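Local atomic coordinates of putative oxidoreductase (Klebsiella pneumoniae subsp. pneumoniae MGH 78578, PDB entry 3E82), a protein that probably acts as an NAD(P)-dependent oxidoreductase of the Gfo/Idh/MocA family, although its substrate is not known. Residues P99-M104 with A325-L330; G143-V148 with F241-D246; H150-F155 with K225-C230; G193-V198 with Q343-S348; G200-L205 with A332-A337. One frame throughout, in Å; residues are numbered along the deposited sequence.

Contact 1: residues P99-M104 with A325-L330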
# COMPACT_ATOMS: atom_id res chain seq x y z
N PRO B 99 -22.18 -9.01 10.92
CA PRO B 99 -21.25 -10.14 10.96
C PRO B 99 -21.97 -11.47 11.18
O PRO B 99 -23.00 -11.54 11.85
CB PRO B 99 -20.36 -9.80 12.15
CG PRO B 99 -21.33 -9.17 13.10
CD PRO B 99 -22.10 -8.23 12.17
N PHE B 100 -21.41 -12.52 10.59
CA PHE B 100 -21.93 -13.87 10.69
C PHE B 100 -22.21 -14.16 12.17
O PHE B 100 -23.36 -14.40 12.57
CB PHE B 100 -20.87 -14.84 10.15
CG PHE B 100 -21.30 -16.28 10.11
CD1 PHE B 100 -20.38 -17.28 9.82
CD2 PHE B 100 -22.62 -16.65 10.38
CE1 PHE B 100 -20.75 -18.62 9.81
CE2 PHE B 100 -23.00 -17.99 10.38
CZ PHE B 100 -22.07 -18.97 10.09
N THR B 101 -21.15 -14.13 12.97
CA THR B 101 -21.22 -14.35 14.41
C THR B 101 -20.20 -13.39 15.03
O THR B 101 -19.52 -12.65 14.31
CB THR B 101 -20.83 -15.79 14.80
OG1 THR B 101 -19.52 -16.08 14.31
CG2 THR B 101 -21.83 -16.80 14.23
N LEU B 102 -20.07 -13.42 16.35
CA LEU B 102 -19.10 -12.53 16.99
C LEU B 102 -17.75 -13.20 17.19
O LEU B 102 -16.74 -12.51 17.36
CB LEU B 102 -19.67 -12.01 18.32
CG LEU B 102 -20.95 -11.18 18.13
CD1 LEU B 102 -21.39 -10.61 19.46
CD2 LEU B 102 -20.69 -10.06 17.13
N ASP B 103 -17.71 -14.53 17.16
CA ASP B 103 -16.45 -15.25 17.27
C ASP B 103 -16.48 -16.49 16.41
O ASP B 103 -17.55 -16.95 16.00
CB ASP B 103 -16.10 -15.60 18.73
CG ASP B 103 -17.00 -16.67 19.34
OD1 ASP B 103 -17.64 -17.45 18.60
OD2 ASP B 103 -17.04 -16.75 20.59
N MSE B 104 -15.31 -17.05 16.13
CA MSE B 104 -15.24 -18.21 15.25
C MSE B 104 -15.83 -19.52 15.75
O MSE B 104 -16.37 -20.29 14.95
CB MSE B 104 -13.80 -18.41 14.79
CG MSE B 104 -13.36 -17.26 13.90
SE MSE B 104 -11.60 -17.53 13.18
CE MSE B 104 -12.05 -18.84 11.81
N ALA B 325 -13.81 -18.08 6.60
CA ALA B 325 -12.49 -17.75 6.07
C ALA B 325 -12.24 -16.24 6.19
O ALA B 325 -11.16 -15.83 6.57
CB ALA B 325 -12.40 -18.18 4.60
N VAL B 326 -13.25 -15.43 5.87
CA VAL B 326 -13.12 -13.98 5.97
C VAL B 326 -12.85 -13.62 7.43
O VAL B 326 -11.98 -12.80 7.73
CB VAL B 326 -14.42 -13.28 5.52
CG1 VAL B 326 -14.40 -11.79 5.93
CG2 VAL B 326 -14.59 -13.42 4.02
N MSE B 327 -13.59 -14.25 8.34
CA MSE B 327 -13.41 -13.98 9.76
C MSE B 327 -11.99 -14.33 10.19
O MSE B 327 -11.37 -13.62 10.97
CB MSE B 327 -14.42 -14.79 10.60
CG MSE B 327 -15.86 -14.29 10.49
SE MSE B 327 -17.05 -15.29 11.68
CE MSE B 327 -16.11 -14.94 13.35
N ALA B 328 -11.46 -15.43 9.65
CA ALA B 328 -10.11 -15.86 9.99
C ALA B 328 -9.08 -14.81 9.59
O ALA B 328 -8.18 -14.48 10.37
CB ALA B 328 -9.81 -17.18 9.31
N VAL B 329 -9.22 -14.28 8.38
CA VAL B 329 -8.30 -13.26 7.88
C VAL B 329 -8.48 -11.98 8.70
O VAL B 329 -7.51 -11.33 9.10
CB VAL B 329 -8.59 -12.94 6.39
CG1 VAL B 329 -7.72 -11.77 5.92
CG2 VAL B 329 -8.33 -14.19 5.54
N LEU B 330 -9.73 -11.63 8.94
CA LEU B 330 -10.06 -10.44 9.70
C LEU B 330 -9.34 -10.47 11.05
O LEU B 330 -8.67 -9.51 11.43
CB LEU B 330 -11.58 -10.36 9.90
CG LEU B 330 -12.16 -8.98 10.17
CD1 LEU B 330 -12.08 -8.15 8.89
CD2 LEU B 330 -13.62 -9.11 10.64
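The selenium end of M327, a selenomethionine on helix 320-339, reaches into the bend of the loop 99-104. SE sits 3.7 Å from T101 OG1, the two side chains crossing at about a right angle, and 4.1 Å from F100 CB. Toward the F100 ring the selenium stands obliquely, 5.4 Å from the centroid and 64° off the normal, a Met-aromatic contact; T101 CG2 lies over one face of that ring. The M327 chain bends at its last torsion (chi3 56°), which sets CE 3.5 Å from D103 C. CE also meets M104 CG at 3.6 Å; M104, likewise selenomethionine, slides past M327 in the opposite direction. A similar bend in M104 (chi3 76°) leaves its CE 3.7 Å from A328 CB. The loop braces itself: T101 OG1 donates to D103 O over 2.7 Å, from above the carbonyl plane, while D103 OD1 accepts from E106 N as the N-cap of helix 104-116. Entered through a cis peptide before P99, the loop belongs to the nucleotide-binding Rossmann fold and the helix to the alpha/beta part, making this a buried interdomain contact of the Gfo/Idh/MocA fold.

Contact 2: residues G143-V148 with F241-D246; sequences GTLGAV and FTVHGD
V243 is the first residue of strand 241-245 to meet segment 143-148, its CG1 shared by two side chains there. With CG1 anti to the backbone N (chi1 -175°), this methyl comes 3.6 Å from L145 CD1, the leucine crossing it at about a right angle, and 3.9 Å from V148 CG1. The next residue, H244, points its CB away from the segment; its ND1 is hydrogen-bonded to S249 OG and its ring meets that of H150. G245 then lets the backbones close in. Its CA stands 4.1 Å from V148 CA, an antiparallel non-hydrogen-bonded pair, and the same CA makes a C-H...O contact of 3.2 Å with L145 O, with A147 O near as well. D246 carries the polar end, exchanging two hydrogen bonds with A147. Its N donates to A147 O at 3.1 Å, and its OD1 accepts from A147 N at 3.0 Å, the N-H arriving from above the carboxylate plane. The torsion chi1 of 53° places CG between the backbone N and the carbonyl carbon, on the side of A147; OD2 lies 3.6 Å from A147 CB and forms a long, weak ion pair with K149 NZ. Beyond, L233 of the second subunit packs on H244 and D246. Segment 143-148 itself leaves helix 131-142 through a Schellman motif at G143 and a type I turn closed by G146 N and G143 O, a helix-turn-strand connection that enters the antiparallel pairing of strands 148-156 and 241-245.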
# COMPACT_ATOMS: atom_id res chain seq x y z
N GLY B 143 -6.69 -12.50 -19.01
CA GLY B 143 -5.27 -12.76 -19.20
C GLY B 143 -4.55 -11.49 -19.63
O GLY B 143 -3.35 -11.49 -19.90
N THR B 144 -5.30 -10.39 -19.67
CA THR B 144 -4.77 -9.10 -20.08
C THR B 144 -3.57 -8.59 -19.29
O THR B 144 -2.70 -7.90 -19.85
CB THR B 144 -5.86 -8.03 -20.02
OG1 THR B 144 -7.02 -8.49 -20.72
CG2 THR B 144 -5.38 -6.72 -20.65
N LEU B 145 -3.50 -8.91 -18.00
CA LEU B 145 -2.40 -8.44 -17.18
C LEU B 145 -1.29 -9.47 -17.05
O LEU B 145 -0.29 -9.22 -16.38
CB LEU B 145 -2.90 -8.08 -15.77
CG LEU B 145 -4.15 -7.21 -15.67
CD1 LEU B 145 -4.53 -7.03 -14.20
CD2 LEU B 145 -3.90 -5.87 -16.33
N GLY B 146 -1.45 -10.61 -17.71
CA GLY B 146 -0.46 -11.67 -17.58
C GLY B 146 -0.69 -12.21 -16.18
O GLY B 146 -1.81 -12.15 -15.69
N ALA B 147 0.35 -12.72 -15.53
CA ALA B 147 0.21 -13.24 -14.17
C ALA B 147 0.12 -12.08 -13.17
O ALA B 147 0.96 -11.18 -13.19
CB ALA B 147 1.39 -14.14 -13.81
N VAL B 148 -0.90 -12.10 -12.32
CA VAL B 148 -1.07 -11.04 -11.32
C VAL B 148 0.03 -11.13 -10.25
O VAL B 148 0.33 -12.21 -9.75
CB VAL B 148 -2.46 -11.13 -10.63
CG1 VAL B 148 -2.53 -10.15 -9.46
CG2 VAL B 148 -3.56 -10.82 -11.63
N PHE B 241 -9.44 0.04 -7.02
CA PHE B 241 -8.62 -1.14 -7.31
C PHE B 241 -7.41 -0.73 -8.14
O PHE B 241 -7.49 0.14 -9.01
CB PHE B 241 -9.39 -2.17 -8.14
CG PHE B 241 -10.41 -2.97 -7.36
CD1 PHE B 241 -10.00 -3.95 -6.46
CD2 PHE B 241 -11.77 -2.77 -7.57
CE1 PHE B 241 -10.94 -4.73 -5.77
CE2 PHE B 241 -12.73 -3.55 -6.89
CZ PHE B 241 -12.31 -4.53 -5.99
N THR B 242 -6.28 -1.38 -7.87
CA THR B 242 -5.04 -1.17 -8.60
C THR B 242 -4.43 -2.57 -8.69
O THR B 242 -4.14 -3.18 -7.66
CB THR B 242 -4.06 -0.25 -7.83
OG1 THR B 242 -4.62 1.07 -7.73
CG2 THR B 242 -2.73 -0.17 -8.57
N VAL B 243 -4.27 -3.08 -9.90
CA VAL B 243 -3.72 -4.42 -10.09
C VAL B 243 -2.60 -4.43 -11.11
O VAL B 243 -2.78 -3.97 -12.24
CB VAL B 243 -4.81 -5.41 -10.54
CG1 VAL B 243 -4.25 -6.83 -10.60
CG2 VAL B 243 -5.99 -5.35 -9.58
N HIS B 244 -1.44 -4.97 -10.72
CA HIS B 244 -0.29 -5.04 -11.60
C HIS B 244 0.08 -6.48 -11.89
O HIS B 244 0.16 -7.31 -10.97
CB HIS B 244 0.92 -4.34 -10.97
CG HIS B 244 0.64 -2.96 -10.47
ND1 HIS B 244 0.24 -1.94 -11.30
CD2 HIS B 244 0.71 -2.43 -9.23
CE1 HIS B 244 0.06 -0.84 -10.59
NE2 HIS B 244 0.34 -1.11 -9.33
N GLY B 245 0.30 -6.77 -13.16
CA GLY B 245 0.68 -8.11 -13.59
C GLY B 245 1.95 -7.97 -14.40
O GLY B 245 2.40 -6.86 -14.65
N ASP B 246 2.54 -9.08 -14.83
CA ASP B 246 3.78 -8.98 -15.61
C ASP B 246 3.57 -8.59 -17.07
O ASP B 246 4.54 -8.48 -17.82
CB ASP B 246 4.58 -10.28 -15.52
CG ASP B 246 3.77 -11.50 -15.91
OD1 ASP B 246 2.78 -11.36 -16.65
OD2 ASP B 246 4.14 -12.62 -15.47

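Contact 3: residues H150-F155 with K225-C230; sequences HFESHF and KVILHC
Parallel strands H150-F155 and K225-C230 lie side by side in the middle of the mixed sheet, 4.7 Å apart at the closest approach of their axes, their directions differing by 11°. Residue pairs run from H150 with K225 to F155 with C230. Five backbone hydrogen bonds link them, from F151 N to K225 O (3.0 Å) through I227, S153 and H229 to F155 N with H229 O, all nearly straight. One face carries H150, E152, H154, K225, I227 and H229. Here E152, extended beyond CG, lies beside I227 and is gripped by two histidines of its own strand: H150 NE2 donates to OE1 at 2.8 Å and H154 NE2 to OE2 at 2.6 Å. Each oxygen uses its anti lone pair and each lies close to the plane of its donor ring, which fixes the carboxylate and both imidazoles. Across the strands, H229 CB sits over the centre of the H154 ring, 3.7 Å from its centroid, a CH-pi contact, while I227 CD1 touches H150 CE1 at 3.6 Å. H150 ND1 is hydrogen-bonded to W214 NE1 of the second subunit. The face with F151, S153 and C230 is packed by helix 176-192, and F151 CB meets V226 CG2 at 4.0 Å. Such a layout, with helix on one face and dimer partner on the other, is that of the C-terminal open-faced sheet in Gfo/Idh/MocA proteins.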
# COMPACT_ATOMS: atom_id res chain seq x y z
N HIS B 150 0.56 -8.00 -8.00
CA HIS B 150 0.20 -7.02 -6.99
C HIS B 150 -1.27 -6.60 -7.17
O HIS B 150 -1.63 -5.94 -8.15
CB HIS B 150 1.13 -5.80 -7.12
CG HIS B 150 0.83 -4.68 -6.17
ND1 HIS B 150 1.77 -4.14 -5.32
CD2 HIS B 150 -0.30 -3.96 -5.97
CE1 HIS B 150 1.24 -3.15 -4.63
NE2 HIS B 150 -0.02 -3.01 -5.01
N PHE B 151 -2.11 -7.00 -6.22
CA PHE B 151 -3.54 -6.71 -6.23
C PHE B 151 -3.82 -5.78 -5.05
O PHE B 151 -3.59 -6.14 -3.89
CB PHE B 151 -4.33 -8.01 -6.08
CG PHE B 151 -5.83 -7.84 -6.08
CD1 PHE B 151 -6.56 -7.92 -7.26
CD2 PHE B 151 -6.52 -7.66 -4.88
CE1 PHE B 151 -7.95 -7.82 -7.25
CE2 PHE B 151 -7.91 -7.56 -4.86
CZ PHE B 151 -8.62 -7.65 -6.04
N GLU B 152 -4.31 -4.58 -5.34
CA GLU B 152 -4.59 -3.60 -4.30
C GLU B 152 -6.05 -3.14 -4.34
O GLU B 152 -6.55 -2.70 -5.39
CB GLU B 152 -3.65 -2.40 -4.46
CG GLU B 152 -3.64 -1.47 -3.27
CD GLU B 152 -2.49 -0.50 -3.31
OE1 GLU B 152 -1.47 -0.81 -3.97
OE2 GLU B 152 -2.60 0.56 -2.66
N SER B 153 -6.71 -3.23 -3.19
CA SER B 153 -8.12 -2.87 -3.05
C SER B 153 -8.29 -1.87 -1.91
O SER B 153 -7.80 -2.10 -0.79
CB SER B 153 -8.94 -4.14 -2.77
OG SER B 153 -10.31 -3.85 -2.60
N HIS B 154 -8.98 -0.77 -2.19
CA HIS B 154 -9.20 0.29 -1.21
C HIS B 154 -10.64 0.66 -0.90
O HIS B 154 -11.53 0.54 -1.74
CB HIS B 154 -8.56 1.61 -1.67
CG HIS B 154 -7.07 1.64 -1.64
ND1 HIS B 154 -6.37 2.69 -1.10
CD2 HIS B 154 -6.14 0.77 -2.10
CE1 HIS B 154 -5.07 2.47 -1.23
NE2 HIS B 154 -4.91 1.31 -1.84
N PHE B 155 -10.83 1.11 0.33
CA PHE B 155 -12.10 1.67 0.76
C PHE B 155 -11.63 2.91 1.49
O PHE B 155 -11.09 2.81 2.59
CB PHE B 155 -12.88 0.82 1.76
CG PHE B 155 -14.11 1.52 2.25
CD1 PHE B 155 -15.29 1.46 1.52
CD2 PHE B 155 -14.05 2.36 3.36
CE1 PHE B 155 -16.39 2.24 1.88
CE2 PHE B 155 -15.15 3.14 3.73
CZ PHE B 155 -16.32 3.08 2.98
N LYS B 225 1.25 -10.59 -4.11
CA LYS B 225 0.84 -9.85 -2.92
C LYS B 225 -0.52 -9.20 -3.06
O LYS B 225 -0.91 -8.76 -4.15
CB LYS B 225 1.87 -8.76 -2.60
CG LYS B 225 3.31 -9.26 -2.41
CD LYS B 225 3.44 -10.10 -1.14
CE LYS B 225 4.89 -10.55 -0.93
NZ LYS B 225 5.08 -11.36 0.30
N VAL B 226 -1.25 -9.15 -1.95
CA VAL B 226 -2.56 -8.53 -1.90
C VAL B 226 -2.54 -7.48 -0.80
O VAL B 226 -2.17 -7.76 0.34
CB VAL B 226 -3.67 -9.57 -1.61
CG1 VAL B 226 -4.95 -8.86 -1.16
CG2 VAL B 226 -3.94 -10.41 -2.86
N ILE B 227 -2.91 -6.26 -1.17
CA ILE B 227 -2.95 -5.16 -0.22
C ILE B 227 -4.38 -4.64 -0.10
O ILE B 227 -4.99 -4.26 -1.10
CB ILE B 227 -2.03 -4.00 -0.66
CG1 ILE B 227 -0.57 -4.45 -0.61
CG2 ILE B 227 -2.24 -2.80 0.25
CD1 ILE B 227 0.41 -3.37 -1.09
N LEU B 228 -4.90 -4.64 1.13
CA LEU B 228 -6.25 -4.16 1.40
C LEU B 228 -6.06 -2.93 2.27
O LEU B 228 -5.38 -3.00 3.30
CB LEU B 228 -7.04 -5.23 2.15
CG LEU B 228 -7.07 -6.63 1.51
CD1 LEU B 228 -7.98 -7.54 2.34
CD2 LEU B 228 -7.57 -6.56 0.07
N HIS B 229 -6.64 -1.81 1.87
CA HIS B 229 -6.45 -0.56 2.60
C HIS B 229 -7.75 0.20 2.87
O HIS B 229 -8.53 0.44 1.95
CB HIS B 229 -5.47 0.34 1.84
CG HIS B 229 -5.06 1.56 2.59
ND1 HIS B 229 -3.99 1.57 3.47
CD2 HIS B 229 -5.59 2.81 2.64
CE1 HIS B 229 -3.89 2.77 4.03
NE2 HIS B 229 -4.85 3.53 3.54
N CYS B 230 -7.94 0.59 4.12
CA CYS B 230 -9.11 1.35 4.57
C CYS B 230 -8.66 2.63 5.28
O CYS B 230 -7.72 2.60 6.07
CB CYS B 230 -9.93 0.52 5.57
SG CYS B 230 -10.60 -1.00 4.92

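Contact 4: residues G193-V198 with Q343-S348; sequences GLPQSV and QTLDLS
L345 and L194 form the apolar centre where the segment leaving helix 176-192 meets the one after helix 320-339, beside a single antiparallel bridge of the C-terminal alpha/beta domain. The two branches of L345 divide the work: CD1 lies 4.0 Å from L194 CD2 and equally far from P195 CD, while CD2 meets V198 CG2 at 3.6 Å. V198 and P195 each cross the leucine at about a right angle, whereas L194 runs obliquely to it. With chi1 -57°, L194 CG stands anti to the carbonyl carbon, and its CD1 goes on to meet L347 CD1 tip to tip at 3.7 Å. V329 and A332 of helix 320-339 also pack on L345, and L355 of helix 349-356 touches both L194 and L347. Farther out, T344 CG2 rests against Q196 O. Q196 and S197 both face N220 of strand 214-220, a classic beta bulge, and S197 OG is hydrogen-bonded to N220 ND2. At the polar edge V198 and Q343 pair through two backbone hydrogen bonds, Q343 N giving to V198 O at 2.8 Å. The side chain of Q343 bends at chi2 (-73°), which carries CD away from the bridge: NE2 bonds to M341 O and OE1 to R335 NE. The return bond, from V198 N to Q343 O, is short at 2.6 Å and lies in the carbonyl plane.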
# COMPACT_ATOMS: atom_id res chain seq x y z
N GLY B 193 -8.14 -17.46 -3.48
CA GLY B 193 -8.10 -18.53 -2.50
C GLY B 193 -7.48 -17.99 -1.22
O GLY B 193 -7.32 -16.77 -1.07
N LEU B 194 -7.11 -18.88 -0.30
CA LEU B 194 -6.52 -18.46 0.98
C LEU B 194 -5.05 -18.03 0.91
O LEU B 194 -4.24 -18.66 0.23
CB LEU B 194 -6.62 -19.59 2.01
CG LEU B 194 -8.00 -20.16 2.34
CD1 LEU B 194 -7.85 -21.30 3.36
CD2 LEU B 194 -8.87 -19.04 2.90
N PRO B 195 -4.69 -16.96 1.61
CA PRO B 195 -3.31 -16.49 1.61
C PRO B 195 -2.49 -17.38 2.53
O PRO B 195 -3.05 -18.08 3.39
CB PRO B 195 -3.43 -15.07 2.14
CG PRO B 195 -4.56 -15.20 3.15
CD PRO B 195 -5.56 -16.06 2.40
N GLN B 196 -1.17 -17.36 2.35
CA GLN B 196 -0.29 -18.15 3.19
C GLN B 196 -0.10 -17.50 4.56
O GLN B 196 0.05 -18.19 5.56
CB GLN B 196 1.07 -18.32 2.51
CG GLN B 196 2.01 -19.27 3.26
CD GLN B 196 3.11 -19.80 2.38
OE1 GLN B 196 2.86 -20.26 1.27
NE2 GLN B 196 4.35 -19.74 2.86
N SER B 197 -0.10 -16.17 4.59
CA SER B 197 0.05 -15.44 5.85
C SER B 197 -0.60 -14.06 5.74
O SER B 197 -0.86 -13.56 4.65
CB SER B 197 1.52 -15.29 6.22
OG SER B 197 2.18 -14.40 5.35
N VAL B 198 -0.88 -13.46 6.89
CA VAL B 198 -1.52 -12.15 6.94
C VAL B 198 -0.73 -11.20 7.81
O VAL B 198 -0.31 -11.56 8.92
CB VAL B 198 -2.97 -12.27 7.51
CG1 VAL B 198 -3.60 -10.91 7.63
CG2 VAL B 198 -3.81 -13.16 6.61
N GLN B 343 0.91 -13.36 10.67
CA GLN B 343 0.02 -14.41 11.16
C GLN B 343 -0.49 -15.38 10.10
O GLN B 343 -0.55 -15.05 8.92
CB GLN B 343 -1.20 -13.76 11.84
CG GLN B 343 -0.89 -12.77 12.96
CD GLN B 343 -0.40 -13.44 14.24
OE1 GLN B 343 -0.89 -14.51 14.61
NE2 GLN B 343 0.55 -12.81 14.91
N THR B 344 -0.84 -16.59 10.53
CA THR B 344 -1.40 -17.59 9.62
C THR B 344 -2.88 -17.69 9.99
O THR B 344 -3.28 -17.14 11.00
CB THR B 344 -0.68 -18.96 9.77
OG1 THR B 344 -0.58 -19.32 11.15
CG2 THR B 344 0.73 -18.89 9.18
N LEU B 345 -3.70 -18.36 9.18
CA LEU B 345 -5.13 -18.44 9.48
C LEU B 345 -5.51 -19.63 10.37
O LEU B 345 -4.97 -20.72 10.22
CB LEU B 345 -5.95 -18.51 8.19
CG LEU B 345 -5.63 -17.49 7.09
CD1 LEU B 345 -6.65 -17.65 5.96
CD2 LEU B 345 -5.68 -16.08 7.65
N ASP B 346 -6.44 -19.40 11.29
CA ASP B 346 -6.87 -20.45 12.20
C ASP B 346 -8.07 -21.22 11.64
O ASP B 346 -9.20 -21.06 12.11
CB ASP B 346 -7.21 -19.87 13.57
CG ASP B 346 -7.50 -20.94 14.61
OD1 ASP B 346 -7.16 -22.13 14.36
OD2 ASP B 346 -8.07 -20.60 15.67
N LEU B 347 -7.80 -22.04 10.63
CA LEU B 347 -8.81 -22.86 9.96
C LEU B 347 -8.31 -24.30 9.98
O LEU B 347 -7.11 -24.55 9.82
CB LEU B 347 -9.01 -22.42 8.51
CG LEU B 347 -9.46 -20.98 8.21
CD1 LEU B 347 -9.31 -20.68 6.71
CD2 LEU B 347 -10.90 -20.81 8.65
N SER B 348 -9.21 -25.26 10.17
CA SER B 348 -8.84 -26.66 10.20
C SER B 348 -8.52 -27.21 8.81
O SER B 348 -8.78 -26.56 7.80
CB SER B 348 -9.97 -27.48 10.81
OG SER B 348 -11.11 -27.45 9.98

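Contact 5: residues G200-L205 with A332-A337; sequences GNIATL and AAVRSA
Strand 200-203 crosses helix 332-337 at -78°, and their axes approach to 6.2 Å. That closeness centres on G200, whose CA lies 4.5 Å from the CA of A333; with no side chain there, the helix backbone can lie directly against the strand. G200 O makes a C-H...O contact of 3.2 Å with A337 CA. The polar link is the bond from G200 N to S336 OG, 2.8 Å long with an angle of 161° at the hydrogen. Anti to its own backbone N (chi1 175°), OG of S336 meets G200 N and is also hydrogen-bonded to M341 O, so the serine ties the strand to the segment following the helix. Two residues on, I202 points its CB toward the helix: CG1 meets A337 CB at 3.9 Å, and CD1, crossing V334 obliquely, comes within 4.0 Å of V334 CG2. A water accepts from I202 N at 3.3 Å and donates weakly to A337 O, joining strand and helix beside the A337 methyl. N201 points its CB away from the helix; its OD1 bonds to K225 NZ and its ND2 to N220 OD1, both of the second subunit. Within the chain, strand 197-203 is an outermost strand of the mixed sheet, paired with 214-220, and helix 320-339 lies against it with helix 176-192 beside, whose W177 touches I202, A333 and V334.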
# COMPACT_ATOMS: atom_id res chain seq x y z
N GLY B 200 -0.77 -7.22 9.40
CA GLY B 200 -1.64 -6.08 9.58
C GLY B 200 -1.08 -4.90 10.35
O GLY B 200 -0.25 -5.06 11.25
N ASN B 201 -1.56 -3.72 10.00
CA ASN B 201 -1.15 -2.48 10.65
C ASN B 201 -2.45 -1.68 10.75
O ASN B 201 -2.96 -1.19 9.73
CB ASN B 201 -0.13 -1.74 9.80
CG ASN B 201 0.61 -0.66 10.57
OD1 ASN B 201 0.03 0.02 11.43
ND2 ASN B 201 1.88 -0.49 10.25
N ILE B 202 -2.99 -1.57 11.96
CA ILE B 202 -4.25 -0.87 12.20
C ILE B 202 -4.05 0.29 13.18
O ILE B 202 -3.39 0.14 14.21
CB ILE B 202 -5.32 -1.87 12.77
CG1 ILE B 202 -5.50 -3.04 11.80
CG2 ILE B 202 -6.67 -1.17 12.95
CD1 ILE B 202 -6.43 -4.12 12.30
N ALA B 203 -4.62 1.45 12.88
CA ALA B 203 -4.43 2.60 13.74
C ALA B 203 -5.57 3.61 13.77
O ALA B 203 -6.46 3.59 12.91
CB ALA B 203 -3.12 3.32 13.35
N THR B 204 -5.51 4.49 14.77
CA THR B 204 -6.47 5.57 14.96
C THR B 204 -5.66 6.84 14.73
O THR B 204 -4.87 7.24 15.58
CB THR B 204 -7.02 5.57 16.41
OG1 THR B 204 -7.65 4.30 16.68
CG2 THR B 204 -8.04 6.69 16.60
N LEU B 205 -5.86 7.47 13.58
CA LEU B 205 -5.09 8.66 13.22
C LEU B 205 -5.84 10.00 13.24
O LEU B 205 -5.23 11.05 13.45
CB LEU B 205 -4.47 8.46 11.83
CG LEU B 205 -3.64 7.19 11.63
CD1 LEU B 205 -3.17 7.11 10.19
CD2 LEU B 205 -2.45 7.18 12.60
N ALA B 332 -6.84 -12.54 12.00
CA ALA B 332 -5.40 -12.68 11.83
C ALA B 332 -4.76 -11.30 11.66
O ALA B 332 -3.69 -11.04 12.20
CB ALA B 332 -5.10 -13.56 10.62
N ALA B 333 -5.42 -10.42 10.91
CA ALA B 333 -4.88 -9.07 10.69
C ALA B 333 -4.79 -8.31 12.01
O ALA B 333 -3.83 -7.57 12.24
CB ALA B 333 -5.77 -8.29 9.71
N VAL B 334 -5.79 -8.49 12.86
CA VAL B 334 -5.81 -7.82 14.15
C VAL B 334 -4.71 -8.37 15.06
O VAL B 334 -4.06 -7.62 15.78
CB VAL B 334 -7.19 -7.95 14.84
CG1 VAL B 334 -7.13 -7.37 16.26
CG2 VAL B 334 -8.25 -7.21 14.02
N ARG B 335 -4.49 -9.68 15.02
CA ARG B 335 -3.44 -10.27 15.85
C ARG B 335 -2.08 -9.75 15.39
O ARG B 335 -1.21 -9.45 16.20
CB ARG B 335 -3.44 -11.79 15.73
CG ARG B 335 -4.57 -12.50 16.42
CD ARG B 335 -4.19 -13.95 16.63
NE ARG B 335 -3.98 -14.66 15.37
CZ ARG B 335 -4.96 -15.12 14.60
NH1 ARG B 335 -6.22 -14.93 14.97
NH2 ARG B 335 -4.69 -15.77 13.48
N SER B 336 -1.90 -9.68 14.08
CA SER B 336 -0.64 -9.20 13.51
C SER B 336 -0.43 -7.74 13.92
O SER B 336 0.67 -7.34 14.29
CB SER B 336 -0.69 -9.30 11.99
OG SER B 336 0.47 -8.74 11.40
N ALA B 337 -1.50 -6.96 13.85
CA ALA B 337 -1.41 -5.56 14.21
C ALA B 337 -1.02 -5.37 15.68
O ALA B 337 -0.26 -4.48 16.02
CB ALA B 337 -2.75 -4.87 13.93
O HOH W 1 -0.58 -1.74 14.14

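In the fold
From the N terminus, the loop 99-104 after the Rossmann strand 93-96 opens contact 1, which closes at helix 320-339 and joins the two domains. Contact 2 and, within it, contact 3 close smaller loops inside that span, aligning strands 148-156, 225-231 and 241-245 of the mixed sheet; they touch through bonds such as H244 N with H150 O. Contacts 4 and 5 both start on or beside strand 197-203 and close after all these, contact 5 lying inside contact 4, and both cross contacts 1, 2 and 3. They tie the sheet's edge to helix 320-339, which contacts 1 and 5 share, and to the segment following it. Contacts 2, 3 and 5 also reach the second subunit.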